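Local coordinates for protein putative (Helicobacter pylori, PDB 4O8S) that belongs to the nucleotidyltransferase superfamily and probably transfers nucleotides, as in AbiEii-type toxins of type IV toxin-antitoxin systems, at residues Ala6-Lys11 with Tyr89-Asn94; Ile69-His74 with Lys95-Leu100; Ser170-Phe175 with Val211-Ile216. All coordinates share one frame; numbering follows the deposited sequence.

Contact 1 of 3, residues Ala6-Lys11 with Tyr89-Asn94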
ATOM      1  N   ALA A   6      15.639  -3.955   8.940  1.00 38.79           N
ATOM      2  CA  ALA A   6      14.524  -4.082   8.007  1.00 39.60           C
ATOM      3  C   ALA A   6      14.124  -5.549   7.821  1.00 39.95           C
ATOM      4  O   ALA A   6      12.926  -5.872   7.756  1.00 33.22           O
ATOM      5  CB  ALA A   6      14.878  -3.442   6.664  1.00 40.71           C
ATOM      6  N   LEU A   7      15.122  -6.434   7.738  1.00 46.14           N
ATOM      7  CA  LEU A   7      14.872  -7.867   7.544  1.00 44.51           C
ATOM      8  C   LEU A   7      14.055  -8.477   8.681  1.00 44.01           C
ATOM      9  O   LEU A   7      13.153  -9.286   8.450  1.00 43.14           O
ATOM     10  CB  LEU A   7      16.189  -8.644   7.409  1.00 50.16           C
ATOM     11  CG  LEU A   7      17.013  -8.550   6.117  1.00 59.37           C
ATOM     12  CD1 LEU A   7      18.159  -9.565   6.155  1.00 60.35           C
ATOM     13  CD2 LEU A   7      16.147  -8.765   4.876  1.00 51.71           C
ATOM     14  N   ASN A   8      14.384  -8.125   9.917  1.00 40.54           N
ATOM     15  CA  ASN A   8      13.609  -8.647  11.032  1.00 39.94           C
ATOM     16  C   ASN A   8      12.205  -8.049  11.047  1.00 36.29           C
ATOM     17  O   ASN A   8      11.234  -8.741  11.356  1.00 38.67           O
ATOM     18  CB  ASN A   8      14.346  -8.434  12.350  1.00 44.64           C
ATOM     19  CG  ASN A   8      15.477  -9.428  12.530  1.00 48.25           C
ATOM     20  OD1 ASN A   8      15.306 -10.619  12.264  1.00 48.35           O
ATOM     21  ND2 ASN A   8      16.642  -8.944  12.944  1.00 50.54           N
ATOM     22  N   HIS A   9      12.101  -6.777  10.671  1.00 36.53           N
ATOM     23  CA  HIS A   9      10.805  -6.117  10.545  1.00 38.60           C
ATOM     24  C   HIS A   9       9.914  -6.833   9.522  1.00 37.77           C
ATOM     25  O   HIS A   9       8.750  -7.146   9.804  1.00 34.93           O
ATOM     26  CB  HIS A   9      10.995  -4.657  10.144  1.00 37.20           C
ATOM     27  CG  HIS A   9       9.767  -3.814  10.316  1.00 36.90           C
ATOM     28  ND1 HIS A   9       9.268  -3.474  11.558  1.00 36.59           N
ATOM     29  CD2 HIS A   9       8.951  -3.226   9.409  1.00 37.70           C
ATOM     30  CE1 HIS A   9       8.193  -2.721  11.406  1.00 36.49           C
ATOM     31  NE2 HIS A   9       7.975  -2.554  10.112  1.00 36.62           N
ATOM     32  N   GLU A  10      10.456  -7.094   8.333  1.00 36.55           N
ATOM     33  CA  GLU A  10       9.694  -7.811   7.305  1.00 34.37           C
ATOM     34  C   GLU A  10       9.260  -9.187   7.792  1.00 33.26           C
ATOM     35  O   GLU A  10       8.144  -9.640   7.523  1.00 33.27           O
ATOM     36  CB  GLU A  10      10.508  -7.954   6.010  1.00 36.72           C
ATOM     37  CG  GLU A  10       9.726  -8.699   4.909  1.00 42.81           C
ATOM     38  CD  GLU A  10      10.396  -8.701   3.534  1.00 45.48           C
ATOM     39  OE1 GLU A  10      11.414  -7.996   3.336  1.00 48.24           O
ATOM     40  OE2 GLU A  10       9.878  -9.409   2.637  1.00 53.03           O
ATOM     41  N   LYS A  11      10.149  -9.864   8.506  1.00 37.94           N
ATOM     42  CA  LYS A  11       9.849 -11.200   9.013  1.00 40.44           C
ATOM     43  C   LYS A  11       8.675 -11.172   9.996  1.00 38.24           C
ATOM     44  O   LYS A  11       7.803 -12.050   9.969  1.00 36.59           O
ATOM     45  CB  LYS A  11      11.089 -11.776   9.688  1.00 42.28           C
ATOM     46  CG  LYS A  11      10.881 -13.114  10.379  1.00 47.82           C
ATOM     47  CD  LYS A  11      12.150 -13.464  11.164  1.00 54.45           C
ATOM     48  CE  LYS A  11      12.136 -14.884  11.712  1.00 62.85           C
ATOM     49  NZ  LYS A  11      13.387 -15.177  12.493  1.00 65.66           N
ATOM     50  N   TYR A  89       8.684  -4.392  19.885  1.00 38.80           N
ATOM     51  CA  TYR A  89       9.417  -5.649  19.820  1.00 40.56           C
ATOM     52  C   TYR A  89      10.908  -5.404  19.735  1.00 40.60           C
ATOM     53  O   TYR A  89      11.354  -4.299  19.387  1.00 40.55           O
ATOM     54  CB  TYR A  89       8.972  -6.468  18.600  1.00 37.00           C
ATOM     55  CG  TYR A  89       9.463  -5.892  17.282  1.00 37.91           C
ATOM     56  CD1 TYR A  89       8.722  -4.930  16.600  1.00 35.69           C
ATOM     57  CD2 TYR A  89      10.663  -6.312  16.721  1.00 37.47           C
ATOM     58  CE1 TYR A  89       9.170  -4.400  15.406  1.00 34.64           C
ATOM     59  CE2 TYR A  89      11.116  -5.789  15.532  1.00 38.94           C
ATOM     60  CZ  TYR A  89      10.368  -4.843  14.874  1.00 33.69           C
ATOM     61  OH  TYR A  89      10.829  -4.317  13.691  1.00 34.28           O
ATOM     62  N   ALA A  90      11.667  -6.453  20.041  1.00 40.16           N
ATOM     63  CA  ALA A  90      13.114  -6.457  19.850  1.00 48.55           C
ATOM     64  C   ALA A  90      13.480  -7.741  19.114  1.00 49.31           C
ATOM     65  O   ALA A  90      12.609  -8.589  18.859  1.00 47.81           O
ATOM     66  CB  ALA A  90      13.845  -6.382  21.195  1.00 49.65           C
ATOM     67  N   THR A  91      14.758  -7.885  18.769  1.00 47.79           N
ATOM     68  CA  THR A  91      15.230  -9.087  18.082  1.00 54.97           C
ATOM     69  C   THR A  91      16.336  -9.759  18.883  1.00 59.54           C
ATOM     70  O   THR A  91      16.746  -9.256  19.931  1.00 56.71           O
ATOM     71  CB  THR A  91      15.768  -8.770  16.670  1.00 53.12           C
ATOM     72  OG1 THR A  91      16.967  -7.992  16.771  1.00 56.48           O
ATOM     73  CG2 THR A  91      14.745  -7.992  15.878  1.00 49.41           C
ATOM     74  N   LYS A  92      16.813 -10.899  18.392  1.00 84.83           N
ATOM     75  CA  LYS A  92      17.989 -11.531  18.971  1.00 87.19           C
ATOM     76  C   LYS A  92      19.225 -10.757  18.525  1.00 86.76           C
ATOM     77  O   LYS A  92      20.221 -10.665  19.247  1.00 84.23           O
ATOM     78  CB  LYS A  92      18.089 -12.994  18.537  1.00 85.81           C
ATOM     79  CG  LYS A  92      16.905 -13.850  18.975  1.00 88.94           C
ATOM     80  CD  LYS A  92      16.568 -13.645  20.450  1.00 89.12           C
ATOM     81  CE  LYS A  92      15.393 -14.517  20.881  1.00 89.16           C
ATOM     82  NZ  LYS A  92      15.684 -15.971  20.719  1.00 97.15           N
ATOM     83  N   ASP A  93      19.127 -10.176  17.335  1.00 85.93           N
ATOM     84  CA  ASP A  93      20.221  -9.423  16.735  1.00 83.22           C
ATOM     85  C   ASP A  93      20.420  -8.073  17.428  1.00 86.47           C
ATOM     86  O   ASP A  93      21.475  -7.443  17.296  1.00 82.62           O
ATOM     87  CB  ASP A  93      19.939  -9.210  15.243  1.00 83.98           C
ATOM     88  CG  ASP A  93      19.482 -10.488  14.541  1.00 85.89           C
ATOM     89  OD1 ASP A  93      19.586 -11.581  15.142  1.00 87.02           O
ATOM     90  OD2 ASP A  93      19.026 -10.398  13.379  1.00 84.22           O
ATOM     91  N   ASN A  94      19.402  -7.645  18.174  1.00 69.61           N
ATOM     92  CA  ASN A  94      19.359  -6.300  18.743  1.00 66.99           C
ATOM     93  C   ASN A  94      18.233  -6.177  19.766  1.00 67.47           C
ATOM     94  O   ASN A  94      17.094  -6.559  19.485  1.00 66.07           O
ATOM     95  CB  ASN A  94      19.150  -5.280  17.621  1.00 65.34           C
ATOM     96  CG  ASN A  94      19.382  -3.857  18.074  1.00 67.70           C
ATOM     97  OD1 ASN A  94      19.220  -3.534  19.250  1.00 69.62           O
ATOM     98  ND2 ASN A  94      19.760  -2.990  17.135  1.00 65.64           N
TER
HETATM   99  O   HOH W   1      17.543  -6.286  14.278  1.00 57.19           O
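Asn8 ND2 is gripped by two groups. It donates to Asp93 OD2 at 2.8 Å, a nearly straight bond with an N-H...O angle of 169°. It also donates to a water at 3.1 Å, and that water is hydrogen-bonded to Thr91 OG1 as well. Asp93 OD2 lies in the amide plane of Asn8, but the amide nitrogen stands above the carboxylate, 51° out of its plane. Together the two partners probably limit the rotation of the Asn8 amide. The bond to Asp93 lies at the exposed end of the contact, where Asp93 is poorly ordered.

Beside this polar pair, Asn8 CB rests on the methyl Thr91 CG2 at 3.6 Å. Thr91 turns its methyl to the helix, with OG1 set between its own backbone N and carbonyl carbon. The hydroxyl can then meet the bridging water.

One residue on, His9 ND1 and Tyr89 OH are hydrogen-bonded at 2.8 Å. Either could be the donor. The hydroxyl sits at the edge of the imidazole, near its plane, and the two side chains cross at about a right angle. His9 CG points opposite the backbone N (chi1 -166°), which carries the ring out toward the strand. The other imidazole nitrogen, His9 NE2, is bonded to Glu44 O, so both nitrogens of this buried ring have partners.

The contact packs helix 4-19 against the end of strand 82-91 and the turn after it. Ile68 of strand 68-75 touches Asn8, Tyr89 and Thr91, and Leu100 of strand 98-106 lies against His9.

Contact 2 of 3, residues Ile69-His74 with Lys95-Leu100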
ATOM      1  N   ILE A  69      11.404 -10.721  19.820  1.00 50.69           N
ATOM      2  CA  ILE A  69      10.820 -10.666  21.160  1.00 52.99           C
ATOM      3  C   ILE A  69       9.700  -9.645  21.210  1.00 46.79           C
ATOM      4  O   ILE A  69       9.920  -8.469  20.907  1.00 45.10           O
ATOM      5  CB  ILE A  69      11.845 -10.268  22.242  1.00 55.17           C
ATOM      6  CG1 ILE A  69      12.943 -11.327  22.369  1.00 61.40           C
ATOM      7  CG2 ILE A  69      11.143 -10.077  23.593  1.00 51.68           C
ATOM      8  CD1 ILE A  69      14.142 -11.084  21.474  1.00 63.83           C
ATOM      9  N   LEU A  70       8.506 -10.089  21.592  1.00 45.13           N
ATOM     10  CA  LEU A  70       7.386  -9.176  21.791  1.00 42.73           C
ATOM     11  C   LEU A  70       7.462  -8.526  23.163  1.00 48.07           C
ATOM     12  O   LEU A  70       7.256  -9.184  24.192  1.00 50.13           O
ATOM     13  CB  LEU A  70       6.059  -9.910  21.641  1.00 45.64           C
ATOM     14  CG  LEU A  70       4.799  -9.053  21.797  1.00 46.79           C
ATOM     15  CD1 LEU A  70       4.842  -7.811  20.896  1.00 42.26           C
ATOM     16  CD2 LEU A  70       3.567  -9.900  21.507  1.00 47.44           C
ATOM     17  N   ASN A  71       7.770  -7.236  23.175  1.00 53.26           N
ATOM     18  CA  ASN A  71       7.790  -6.471  24.422  1.00 53.34           C
ATOM     19  C   ASN A  71       6.390  -6.078  24.917  1.00 60.09           C
ATOM     20  O   ASN A  71       6.024  -6.352  26.069  1.00 60.91           O
ATOM     21  CB  ASN A  71       8.679  -5.233  24.267  1.00 51.91           C
ATOM     22  CG  ASN A  71      10.152  -5.593  24.174  1.00 56.03           C
ATOM     23  OD1 ASN A  71      10.542  -6.713  24.507  1.00 57.16           O
ATOM     24  ND2 ASN A  71      10.976  -4.649  23.723  1.00 56.52           N
ATOM     25  N   ASP A  72       5.607  -5.451  24.037  1.00 59.98           N
ATOM     26  CA  ASP A  72       4.299  -4.918  24.408  1.00 60.64           C
ATOM     27  C   ASP A  72       3.439  -4.626  23.169  1.00 55.63           C
ATOM     28  O   ASP A  72       3.963  -4.340  22.090  1.00 54.25           O
ATOM     29  CB  ASP A  72       4.491  -3.628  25.223  1.00 61.69           C
ATOM     30  CG  ASP A  72       3.184  -3.073  25.770  1.00 67.31           C
ATOM     31  OD1 ASP A  72       2.384  -3.864  26.334  1.00 67.87           O
ATOM     32  OD2 ASP A  72       2.960  -1.843  25.632  1.00 70.64           O
ATOM     33  N   ILE A  73       2.120  -4.712  23.322  1.00 42.20           N
ATOM     34  CA  ILE A  73       1.209  -4.179  22.312  1.00 39.67           C
ATOM     35  C   ILE A  73       0.365  -3.075  22.934  1.00 41.45           C
ATOM     36  O   ILE A  73      -0.503  -3.355  23.766  1.00 43.39           O
ATOM     37  CB  ILE A  73       0.250  -5.245  21.762  1.00 39.81           C
ATOM     38  CG1 ILE A  73       1.019  -6.456  21.217  1.00 41.91           C
ATOM     39  CG2 ILE A  73      -0.649  -4.648  20.655  1.00 33.32           C
ATOM     40  CD1 ILE A  73       0.103  -7.601  20.743  1.00 38.39           C
ATOM     41  N   HIS A  74       0.613  -1.831  22.532  1.00 41.80           N
ATOM     42  CA  HIS A  74      -0.195  -0.697  22.982  1.00 42.99           C
ATOM     43  C   HIS A  74      -1.404  -0.445  22.061  1.00 43.08           C
ATOM     44  O   HIS A  74      -1.250  -0.229  20.846  1.00 41.23           O
ATOM     45  CB  HIS A  74       0.672   0.570  23.104  1.00 41.64           C
ATOM     46  CG  HIS A  74      -0.094   1.784  23.539  1.00 49.50           C
ATOM     47  ND1 HIS A  74      -0.648   1.907  24.798  1.00 50.98           N
ATOM     48  CD2 HIS A  74      -0.408   2.926  22.879  1.00 47.81           C
ATOM     49  CE1 HIS A  74      -1.270   3.069  24.893  1.00 46.93           C
ATOM     50  NE2 HIS A  74      -1.142   3.706  23.741  1.00 47.69           N
ATOM     51  N   LYS A  95      18.546  -5.638  20.943  1.00 69.88           N
ATOM     52  CA  LYS A  95      17.541  -5.487  21.997  1.00 73.41           C
ATOM     53  C   LYS A  95      16.926  -4.085  22.038  1.00 72.33           C
ATOM     54  O   LYS A  95      16.102  -3.783  22.905  1.00 74.53           O
ATOM     55  CB  LYS A  95      18.109  -5.878  23.368  1.00 76.21           C
ATOM     56  CG  LYS A  95      18.323  -7.388  23.556  1.00 79.67           C
ATOM     57  CD  LYS A  95      17.105  -8.190  23.088  1.00 80.86           C
ATOM     58  CE  LYS A  95      17.258  -9.690  23.368  1.00 84.82           C
ATOM     59  NZ  LYS A  95      18.478 -10.293  22.745  1.00 82.52           N
ATOM     60  N   GLU A  96      17.322  -3.238  21.092  1.00 65.32           N
ATOM     61  CA  GLU A  96      16.735  -1.910  20.963  1.00 68.05           C
ATOM     62  C   GLU A  96      15.309  -2.014  20.428  1.00 68.50           C
ATOM     63  O   GLU A  96      15.058  -2.695  19.427  1.00 64.60           O
ATOM     64  CB  GLU A  96      17.584  -1.032  20.045  1.00 68.11           C
ATOM     65  CG  GLU A  96      16.849   0.167  19.472  1.00 72.30           C
ATOM     66  CD  GLU A  96      17.764   1.068  18.660  1.00 80.49           C
ATOM     67  OE1 GLU A  96      18.694   1.657  19.256  1.00 82.16           O
ATOM     68  OE2 GLU A  96      17.555   1.183  17.426  1.00 81.63           O
ATOM     69  N   GLU A  97      14.380  -1.333  21.097  1.00 64.42           N
ATOM     70  CA  GLU A  97      12.953  -1.502  20.821  1.00 60.07           C
ATOM     71  C   GLU A  97      12.520  -0.868  19.502  1.00 53.74           C
ATOM     72  O   GLU A  97      12.801   0.296  19.227  1.00 54.91           O
ATOM     73  CB  GLU A  97      12.094  -0.973  21.983  1.00 58.55           C
ATOM     74  CG  GLU A  97      10.592  -1.255  21.833  1.00 55.25           C
ATOM     75  CD  GLU A  97       9.807  -1.053  23.129  1.00 58.98           C
ATOM     76  OE1 GLU A  97       9.680  -2.026  23.911  1.00 55.97           O
ATOM     77  OE2 GLU A  97       9.302   0.074  23.355  1.00 57.84           O
ATOM     78  N   GLN A  98      11.828  -1.656  18.690  1.00 47.02           N
ATOM     79  CA  GLN A  98      11.307  -1.175  17.421  1.00 43.55           C
ATOM     80  C   GLN A  98       9.797  -1.141  17.523  1.00 39.24           C
ATOM     81  O   GLN A  98       9.209  -1.784  18.404  1.00 35.25           O
ATOM     82  CB  GLN A  98      11.705  -2.122  16.286  1.00 43.67           C
ATOM     83  CG  GLN A  98      13.210  -2.372  16.153  1.00 47.78           C
ATOM     84  CD  GLN A  98      14.009  -1.087  16.092  1.00 51.18           C
ATOM     85  OE1 GLN A  98      14.899  -0.859  16.914  1.00 57.17           O
ATOM     86  NE2 GLN A  98      13.699  -0.237  15.119  1.00 50.31           N
ATOM     87  N   THR A  99       9.169  -0.402  16.616  1.00 40.67           N
ATOM     88  CA  THR A  99       7.719  -0.311  16.598  1.00 40.56           C
ATOM     89  C   THR A  99       7.149  -0.754  15.245  1.00 40.18           C
ATOM     90  O   THR A  99       7.612  -0.298  14.190  1.00 40.60           O
ATOM     91  CB  THR A  99       7.250   1.130  16.905  1.00 43.32           C
ATOM     92  OG1 THR A  99       7.685   1.505  18.225  1.00 51.10           O
ATOM     93  CG2 THR A  99       5.719   1.234  16.823  1.00 44.39           C
ATOM     94  N   LEU A 100       6.159  -1.646  15.290  1.00 33.90           N
ATOM     95  CA  LEU A 100       5.330  -1.956  14.130  1.00 35.45           C
ATOM     96  C   LEU A 100       3.942  -1.366  14.338  1.00 31.48           C
ATOM     97  O   LEU A 100       3.235  -1.735  15.285  1.00 32.60           O
ATOM     98  CB  LEU A 100       5.212  -3.471  13.916  1.00 29.94           C
ATOM     99  CG  LEU A 100       4.193  -3.905  12.852  1.00 28.36           C
ATOM    100  CD1 LEU A 100       4.551  -3.285  11.518  1.00 33.85           C
ATOM    101  CD2 LEU A 100       4.157  -5.419  12.720  1.00 30.90           C
TER
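Asn71 ND2 donates to Glu97 OE1 at 2.9 Å, with an N-H...O angle of 151°. The amide nitrogen meets the anti lone pair of OE1, the one turned away from the other carboxylate oxygen. The acceptor is tilted 17° from the amide plane. Glu97 OE1 also lies 3.4 Å from Asn71 CB, so the carboxylate end leans over the base of the asparagine side chain. Glu97 gets there by extension, with CG opposite the backbone N (chi1 -174°) and the chain stretched on beyond it.

A second, apolar touch lies nearer the turn. Ile69 CD1 meets Lys95 CE at 3.9 Å, and the two side chains cross at about a right angle. The lysine chain bends at chi2 on the way to CE and again at chi4, turning NZ to a weak hydrogen bond with Thr91 O.

Strand 82-91 runs between the two segments. Its Arg88 is touched by Glu97, and its backbone pairs with Ile69 and Asn71 on one flank and with Gln98 on the other. Asn71 and Asp72 both face Arg88 there, a classic beta bulge. These are surface side chains reaching across the middle strand of the antiparallel part of a mixed sheet.

Contact 3 of 3, residues Ser170-Phe175 with Val211-Ile216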
ATOM      1  N   SER A 170      -8.241   8.036 -16.031  1.00 42.86           N
ATOM      2  CA  SER A 170      -8.584   9.442 -16.194  1.00 45.22           C
ATOM      3  C   SER A 170      -8.114  10.249 -14.993  1.00 42.86           C
ATOM      4  O   SER A 170      -7.547  11.338 -15.146  1.00 43.23           O
ATOM      5  CB  SER A 170     -10.088   9.622 -16.407  1.00 48.96           C
ATOM      6  OG  SER A 170     -10.403  11.002 -16.507  1.00 55.77           O
ATOM      7  N   ARG A 171      -8.330   9.704 -13.799  1.00 39.97           N
ATOM      8  CA  ARG A 171      -7.899  10.371 -12.576  1.00 39.99           C
ATOM      9  C   ARG A 171      -6.373  10.423 -12.477  1.00 39.33           C
ATOM     10  O   ARG A 171      -5.804  11.422 -12.026  1.00 41.25           O
ATOM     11  CB  ARG A 171      -8.493   9.669 -11.347  1.00 42.56           C
ATOM     12  CG  ARG A 171     -10.033   9.665 -11.313  1.00 43.93           C
ATOM     13  CD  ARG A 171     -10.580   8.571 -10.383  1.00 42.45           C
ATOM     14  NE  ARG A 171     -10.240   8.812  -8.978  1.00 39.66           N
ATOM     15  CZ  ARG A 171     -10.313   7.887  -8.019  1.00 41.44           C
ATOM     16  NH1 ARG A 171     -10.713   6.650  -8.306  1.00 40.44           N
ATOM     17  NH2 ARG A 171      -9.982   8.194  -6.768  1.00 39.72           N
ATOM     18  N   LEU A 172      -5.710   9.350 -12.903  1.00 35.84           N
ATOM     19  CA  LEU A 172      -4.251   9.291 -12.840  1.00 37.54           C
ATOM     20  C   LEU A 172      -3.657  10.341 -13.770  1.00 39.00           C
ATOM     21  O   LEU A 172      -2.700  11.026 -13.402  1.00 36.15           O
ATOM     22  CB  LEU A 172      -3.750   7.909 -13.242  1.00 33.96           C
ATOM     23  CG  LEU A 172      -2.231   7.717 -13.206  1.00 34.95           C
ATOM     24  CD1 LEU A 172      -1.724   7.656 -11.770  1.00 35.21           C
ATOM     25  CD2 LEU A 172      -1.841   6.464 -13.978  1.00 32.80           C
ATOM     26  N   LYS A 173      -4.247  10.461 -14.961  1.00 46.56           N
ATOM     27  CA  LYS A 173      -3.879  11.475 -15.949  1.00 46.46           C
ATOM     28  C   LYS A 173      -4.055  12.875 -15.376  1.00 48.86           C
ATOM     29  O   LYS A 173      -3.161  13.718 -15.488  1.00 51.08           O
ATOM     30  CB  LYS A 173      -4.726  11.304 -17.217  1.00 48.73           C
ATOM     31  CG  LYS A 173      -4.337  12.206 -18.385  1.00 53.14           C
ATOM     32  CD  LYS A 173      -5.171  11.893 -19.630  1.00 54.64           C
ATOM     33  CE  LYS A 173      -4.905  12.906 -20.745  1.00 62.02           C
ATOM     34  NZ  LYS A 173      -5.626  12.582 -22.019  1.00 64.11           N
ATOM     35  N   ASP A 174      -5.204  13.110 -14.745  1.00 49.95           N
ATOM     36  CA  ASP A 174      -5.504  14.391 -14.116  1.00 52.47           C
ATOM     37  C   ASP A 174      -4.452  14.722 -13.053  1.00 53.19           C
ATOM     38  O   ASP A 174      -3.944  15.843 -12.983  1.00 53.22           O
ATOM     39  CB  ASP A 174      -6.897  14.326 -13.487  1.00 53.81           C
ATOM     40  CG  ASP A 174      -7.583  15.683 -13.413  1.00 60.60           C
ATOM     41  OD1 ASP A 174      -6.902  16.712 -13.181  1.00 62.42           O
ATOM     42  OD2 ASP A 174      -8.824  15.713 -13.578  1.00 63.49           O
ATOM     43  N   PHE A 175      -4.120  13.724 -12.238  1.00 44.07           N
ATOM     44  CA  PHE A 175      -3.152  13.887 -11.154  1.00 42.82           C
ATOM     45  C   PHE A 175      -1.751  14.209 -11.669  1.00 39.21           C
ATOM     46  O   PHE A 175      -1.007  14.946 -11.028  1.00 37.26           O
ATOM     47  CB  PHE A 175      -3.107  12.599 -10.315  1.00 41.55           C
ATOM     48  CG  PHE A 175      -1.903  12.490  -9.404  1.00 39.61           C
ATOM     49  CD1 PHE A 175      -1.773  13.315  -8.290  1.00 39.00           C
ATOM     50  CD2 PHE A 175      -0.916  11.530  -9.645  1.00 38.70           C
ATOM     51  CE1 PHE A 175      -0.666  13.204  -7.428  1.00 35.33           C
ATOM     52  CE2 PHE A 175       0.199  11.401  -8.791  1.00 37.47           C
ATOM     53  CZ  PHE A 175       0.324  12.248  -7.680  1.00 35.85           C
ATOM     54  N   VAL A 211       3.322  10.799 -18.675  1.00 39.13           N
ATOM     55  CA  VAL A 211       3.240  10.241 -20.021  1.00 40.40           C
ATOM     56  C   VAL A 211       2.565   8.870 -20.045  1.00 39.31           C
ATOM     57  O   VAL A 211       1.716   8.619 -20.906  1.00 41.67           O
ATOM     58  CB  VAL A 211       4.631  10.188 -20.688  1.00 41.95           C
ATOM     59  CG1 VAL A 211       4.564   9.486 -22.033  1.00 40.20           C
ATOM     60  CG2 VAL A 211       5.176  11.602 -20.847  1.00 41.98           C
HETATM   61  N   MSE A 212       2.929   7.981 -19.118  1.00 41.00           N
HETATM   62  CA  MSE A 212       2.285   6.661 -19.040  1.00 40.73           C
HETATM   63  C   MSE A 212       0.786   6.782 -18.834  1.00 38.26           C
HETATM   64  O   MSE A 212       0.009   6.011 -19.402  1.00 38.06           O
HETATM   65  CB  MSE A 212       2.869   5.813 -17.905  1.00 38.03           C
HETATM   66  CG  MSE A 212       4.310   5.370 -18.137  1.00 41.15           C
HETATM   67 SE   MSE A 212       4.943   4.095 -16.751  1.00 40.49          SE
HETATM   68  CE  MSE A 212       4.883   5.312 -15.267  1.00 37.00           C
ATOM     69  N   ALA A 213       0.378   7.747 -18.011  1.00 36.13           N
ATOM     70  CA  ALA A 213      -1.036   7.923 -17.721  1.00 36.61           C
ATOM     71  C   ALA A 213      -1.773   8.321 -18.994  1.00 39.27           C
ATOM     72  O   ALA A 213      -2.916   7.923 -19.199  1.00 36.93           O
ATOM     73  CB  ALA A 213      -1.230   8.954 -16.641  1.00 34.73           C
ATOM     74  N   GLN A 214      -1.113   9.104 -19.847  1.00 47.81           N
ATOM     75  CA  GLN A 214      -1.683   9.479 -21.133  1.00 48.85           C
ATOM     76  C   GLN A 214      -1.907   8.247 -21.979  1.00 48.22           C
ATOM     77  O   GLN A 214      -2.996   8.052 -22.526  1.00 50.92           O
ATOM     78  CB  GLN A 214      -0.750  10.428 -21.888  1.00 51.54           C
ATOM     79  CG  GLN A 214      -0.626  11.808 -21.284  1.00 54.38           C
ATOM     80  CD  GLN A 214      -0.082  12.818 -22.277  1.00 67.81           C
ATOM     81  OE1 GLN A 214       0.340  12.459 -23.386  1.00 65.38           O
ATOM     82  NE2 GLN A 214      -0.098  14.093 -21.892  1.00 69.32           N
ATOM     83  N   LEU A 215      -0.864   7.423 -22.085  1.00 41.09           N
ATOM     84  CA  LEU A 215      -0.902   6.218 -22.911  1.00 44.54           C
ATOM     85  C   LEU A 215      -1.990   5.265 -22.464  1.00 44.46           C
ATOM     86  O   LEU A 215      -2.776   4.774 -23.285  1.00 44.50           O
ATOM     87  CB  LEU A 215       0.433   5.473 -22.860  1.00 41.24           C
ATOM     88  CG  LEU A 215       1.414   5.697 -24.012  1.00 50.53           C
ATOM     89  CD1 LEU A 215       1.979   7.088 -23.925  1.00 47.56           C
ATOM     90  CD2 LEU A 215       2.532   4.663 -23.993  1.00 50.97           C
ATOM     91  N   ILE A 216      -2.004   4.982 -21.161  1.00 39.03           N
ATOM     92  CA  ILE A 216      -2.976   4.055 -20.584  1.00 40.18           C
ATOM     93  C   ILE A 216      -4.385   4.559 -20.883  1.00 39.45           C
ATOM     94  O   ILE A 216      -5.229   3.817 -21.377  1.00 40.98           O
ATOM     95  CB  ILE A 216      -2.743   3.886 -19.057  1.00 40.35           C
ATOM     96  CG1 ILE A 216      -1.392   3.198 -18.819  1.00 37.28           C
ATOM     97  CG2 ILE A 216      -3.879   3.084 -18.408  1.00 36.73           C
ATOM     98  CD1 ILE A 216      -0.837   3.337 -17.398  1.00 33.47           C
TER
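Leu172 CG stands opposite its backbone N (chi1 -180°), and chi2 of 72°, measured to CD1, leaves CD2 roughly anti to CA and pointing to helix 202-231. This methyl lands on Ala213 CB at 3.7 Å. Leu172 CG lies almost as near to the same methyl. Lys173 also has its CG opposite the backbone N, but its extended chain runs across the neighbouring helix, past Gln214.

Ala213 is the centre of the contact. Its CB points at helix 166-176 and fits between Leu172 on one hand and the backbone of Lys173 on the other. Ala213 CB is 3.7 Å from Lys173 CA and 4.3 Å from Lys173 CB. The small side chain lets the two backbones come close, with the CA atoms of Lys173 and Ala213 4.9 Å apart.

This is antiparallel packing of two helices in the helical part of the chain. The axes of segments 170-175 and 211-216 approach to 8.4 Å, and their directions differ by 151°. Helix 179-192 lies between them in the sequence.

Toward solvent, the aliphatic part of Lys173 takes over. Its CE comes to 4.5 Å from Gln214 CG, a loose contact between the carbon portions of two polar side chains. Lys173 is also touched by His217, one turn further along helix 202-231.

On the buried side, Leu172 packs on Leu209 of the same long helix and on Phe164 of a loop. Ile216, whose CB is directed at helix 166-176, touches Phe164 and also Ala157 on helix 147-159.

How the contacts relate
Contacts 1 and 2 belong to one region, with centres 10 Å apart. They share a sheet: strand 82-91, used in contact 1, pairs with both strands of contact 2, through Ala90 with Ile69 and Tyr89 with Gln98. Contact 1 is mostly buried and joins a helix to that sheet by side-chain hydrogen bonds and a water. Contact 2 is on the surface, with one amide-carboxylate bond and a light apolar touch. Contact 3 lies on the opposite side of the chain's centre, about 39 Å from contact 1 and 42 Å from contact 2, centre to centre. It joins two helices, is partly buried, and relies on apolar packing around a small alanine.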